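Local atomic coordinates of GTN Reductase (Agrobacterium tumefaciens, PDB entry 4JIP), a protein that probably reduces organic substrates such as glyceryl trinitrate with electrons taken from a nicotinamide cofactor, using a bound flavin mononucleotide. Residues A179-L184 and G228-P233. Sequence-based numbering, arbitrary orientation.
Sequences AANGYL and GIRLSP. With FMN (flavin mononucleotide), chain B; HBA (p-hydroxybenzaldehyde), chain C.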
loop_
_atom_site.group_PDB
_atom_site.type_symbol
_atom_site.label_atom_id
_atom_site.label_comp_id
_atom_site.label_asym_id
_atom_site.label_seq_id
_atom_site.Cartn_x
_atom_site.Cartn_y
_atom_site.Cartn_z
ATOM N N ALA A 179 3.515 -4.298 1.651
ATOM C CA ALA A 179 3.811 -5.552 2.336
ATOM C C ALA A 179 2.595 -5.986 3.149
ATOM O O ALA A 179 2.713 -6.718 4.136
ATOM C CB ALA A 179 5.030 -5.393 3.245
ATOM N N ALA A 180 1.420 -5.538 2.722
ATOM C CA ALA A 180 0.227 -5.719 3.525
ATOM C C ALA A 180 -0.854 -6.489 2.778
ATOM O O ALA A 180 -0.659 -6.904 1.638
ATOM C CB ALA A 180 -0.299 -4.359 3.984
ATOM N N ASN A 181 -1.978 -6.690 3.454
ATOM C CA ASN A 181 -3.212 -7.156 2.831
ATOM C C ASN A 181 -3.125 -8.467 2.032
ATOM O O ASN A 181 -3.779 -8.622 0.996
ATOM C CB ASN A 181 -3.817 -6.022 1.992
ATOM C CG ASN A 181 -4.132 -4.791 2.829
ATOM O OD1 ASN A 181 -4.381 -4.896 4.037
ATOM N ND2 ASN A 181 -4.119 -3.619 2.197
ATOM N N GLY A 182 -2.313 -9.405 2.513
ATOM C CA GLY A 182 -2.251 -10.724 1.911
ATOM C C GLY A 182 -1.593 -10.809 0.539
ATOM O O GLY A 182 -1.786 -11.795 -0.179
ATOM N N TYR A 183 -0.815 -9.798 0.161
ATOM C CA TYR A 183 -0.110 -9.859 -1.122
ATOM C C TYR A 183 1.235 -10.571 -0.999
ATOM O O TYR A 183 1.507 -11.174 0.042
ATOM C CB TYR A 183 -0.022 -8.478 -1.773
ATOM C CG TYR A 183 -1.408 -7.992 -2.100
ATOM C CD1 TYR A 183 -2.129 -8.561 -3.137
ATOM C CD2 TYR A 183 -2.029 -7.022 -1.322
ATOM C CE1 TYR A 183 -3.415 -8.149 -3.414
ATOM C CE2 TYR A 183 -3.313 -6.605 -1.592
ATOM C CZ TYR A 183 -4.000 -7.171 -2.636
ATOM O OH TYR A 183 -5.276 -6.757 -2.901
ATOM N N LEU A 184 2.050 -10.527 -2.054
ATOM C CA LEU A 184 3.251 -11.373 -2.154
ATOM C C LEU A 184 4.125 -11.400 -0.903
ATOM O O LEU A 184 4.423 -12.476 -0.370
ATOM C CB LEU A 184 4.123 -10.981 -3.350
ATOM C CG LEU A 184 5.393 -11.833 -3.466
ATOM C CD1 LEU A 184 5.025 -13.309 -3.672
ATOM C CD2 LEU A 184 6.305 -11.337 -4.574
ATOM N N GLY A 228 9.397 3.808 2.322
ATOM C CA GLY A 228 8.458 3.421 3.362
ATOM C C GLY A 228 7.901 2.040 3.078
ATOM O O GLY A 228 8.213 1.449 2.051
ATOM N N ILE A 229 7.064 1.535 3.979
ATOM C CA ILE A 229 6.492 0.196 3.838
ATOM C C ILE A 229 5.152 0.108 4.571
ATOM O O ILE A 229 4.988 0.670 5.657
ATOM C CB ILE A 229 7.484 -0.901 4.347
ATOM C CG1 ILE A 229 6.909 -2.316 4.181
ATOM C CG2 ILE A 229 7.861 -0.651 5.796
ATOM C CD1 ILE A 229 7.950 -3.427 4.353
ATOM N N ARG A 230 4.187 -0.581 3.975
ATOM C CA ARG A 230 2.904 -0.781 4.636
ATOM C C ARG A 230 2.808 -2.190 5.205
ATOM O O ARG A 230 3.099 -3.155 4.516
ATOM C CB ARG A 230 1.744 -0.534 3.674
ATOM C CG ARG A 230 0.383 -0.529 4.362
ATOM C CD ARG A 230 -0.731 -0.054 3.440
ATOM N NE ARG A 230 -1.641 0.862 4.125
ATOM C CZ ARG A 230 -2.940 0.962 3.865
ATOM N NH1 ARG A 230 -3.488 0.197 2.933
ATOM N NH2 ARG A 230 -3.695 1.823 4.537
ATOM N N LEU A 231 2.399 -2.291 6.466
ATOM C CA LEU A 231 2.197 -3.572 7.128
ATOM C C LEU A 231 0.757 -3.683 7.633
ATOM O O LEU A 231 0.095 -2.677 7.896
ATOM C CB LEU A 231 3.165 -3.711 8.299
ATOM C CG LEU A 231 4.643 -3.603 7.929
ATOM C CD1 LEU A 231 5.513 -3.374 9.167
ATOM C CD2 LEU A 231 5.092 -4.841 7.177
ATOM N N SER A 232 0.281 -4.913 7.766
ATOM C CA SER A 232 -1.056 -5.169 8.284
ATOM C C SER A 232 -1.020 -6.471 9.078
ATOM O O SER A 232 -1.298 -7.544 8.545
ATOM C CB SER A 232 -2.050 -5.271 7.133
ATOM O OG SER A 232 -1.608 -6.211 6.170
ATOM N N PRO A 233 -0.650 -6.375 10.359
ATOM C CA PRO A 233 -0.305 -7.538 11.192
ATOM C C PRO A 233 -1.371 -8.639 11.308
ATOM O O PRO A 233 -1.003 -9.815 11.386
ATOM C CB PRO A 233 -0.036 -6.912 12.559
ATOM C CG PRO A 233 0.440 -5.522 12.239
ATOM C CD PRO A 233 -0.365 -5.098 11.039
HETATM N N1 FMN B . -4.806 -0.669 0.406
HETATM C C2 FMN B . -3.562 -0.819 -0.187
HETATM O O2 FMN B . -2.557 -1.032 0.498
HETATM N N3 FMN B . -3.446 -0.787 -1.558
HETATM C C4 FMN B . -4.553 -0.530 -2.338
HETATM O O4 FMN B . -4.435 -0.487 -3.562
HETATM C C4A FMN B . -5.806 -0.401 -1.747
HETATM N N5 FMN B . -6.932 -0.228 -2.519
HETATM C C5A FMN B . -8.163 0.036 -1.938
HETATM C C6 FMN B . -9.254 0.393 -2.730
HETATM C C7 FMN B . -10.474 0.694 -2.143
HETATM C C7M FMN B . -11.647 1.042 -3.012
HETATM C C8 FMN B . -10.611 0.653 -0.761
HETATM C C8M FMN B . -11.934 0.959 -0.119
HETATM C C9 FMN B . -9.521 0.307 0.030
HETATM C C9A FMN B . -8.285 0.012 -0.551
HETATM N N10 FMN B . -7.170 -0.283 0.224
HETATM C C10 FMN B . -5.929 -0.445 -0.368
HETATM C "C1'" FMN B . -7.248 -0.234 1.726
HETATM C "C2'" FMN B . -7.199 1.201 2.262
HETATM O "O2'" FMN B . -5.939 1.773 2.006
HETATM C "C3'" FMN B . -7.480 1.244 3.761
HETATM O "O3'" FMN B . -6.630 0.317 4.397
HETATM C "C4'" FMN B . -8.937 0.905 4.070
HETATM O "O4'" FMN B . -9.759 1.639 3.189
HETATM C "C5'" FMN B . -9.317 1.245 5.514
HETATM O "O5'" FMN B . -9.148 2.632 5.678
HETATM P P FMN B . -10.402 3.631 5.888
HETATM O O1P FMN B . -9.818 4.997 6.130
HETATM O O2P FMN B . -11.263 3.633 4.647
HETATM O O3P FMN B . -11.218 3.185 7.074
HETATM C "C1'" HBA C . -9.061 -3.406 -2.763
HETATM O "O1'" HBA C . -9.312 -3.382 -3.969
HETATM C C1 HBA C . -7.656 -3.499 -2.245
HETATM C C2 HBA C . -6.565 -3.602 -3.096
HETATM C C3 HBA C . -5.281 -3.677 -2.568
HETATM C C4 HBA C . -5.083 -3.651 -1.198
HETATM C C5 HBA C . -6.172 -3.556 -0.351
HETATM C C6 HBA C . -7.451 -3.471 -0.879
HETATM O O4 HBA C . -3.812 -3.739 -0.671
HETATM O O HOH W 1 1.834 -7.035 6.756
#
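A serine side chain takes over where the backbone pairing of two neighbouring barrel strands gives out: the N-H of N181 points almost straight at S232 OG, 2.8 Å from N181 N, with an N-H...O angle of 168°. With chi1 at 53°, the hydroxyl of S232 sits between its own backbone N and carbonyl carbon and faces the turn; E186 also hydrogen-bonds it. CB of A180 packs tightly against the same oxygen, 3.1 Å from S232 OG. Two residues before N181 the backbone link is weak, A179 N to R230 O at 3.1 Å, and a water bridges A179 O and S232 N. CB of A179 lies against the end of I229, 3.7 Å from its CD1, with a methyl of L231 nearby.

A180 to Y183 form a type I' turn, and N181 and R230 send their polar ends to p-hydroxybenzaldehyde and to the flavin beneath it. N181 ND2 donates a nearly straight bond, 2.9 Å to O4 of p-hydroxybenzaldehyde, while T271 binds its OD1, which would fix the amide's rotation. H178 also hydrogen-bonds the ligand, and the Y183 ring meets O4 with its edge. R230, its chain bent at chi3, reaches the flavin: NH1 lies 2.9 Å from FMN O2 and also bonds the ribityl O2'. This positive group could help stabilise negative charge on the N1-C2=O2 side of a reduced flavin. The arrangement is that of the Old Yellow Enzyme family: in the TIM barrel, the C-terminal end of strand 174-178 and the loop after it supply the His/Asn pair (H178, N181) for a phenolic ligand, and adjacent strand 227-231 the arginine for FMN.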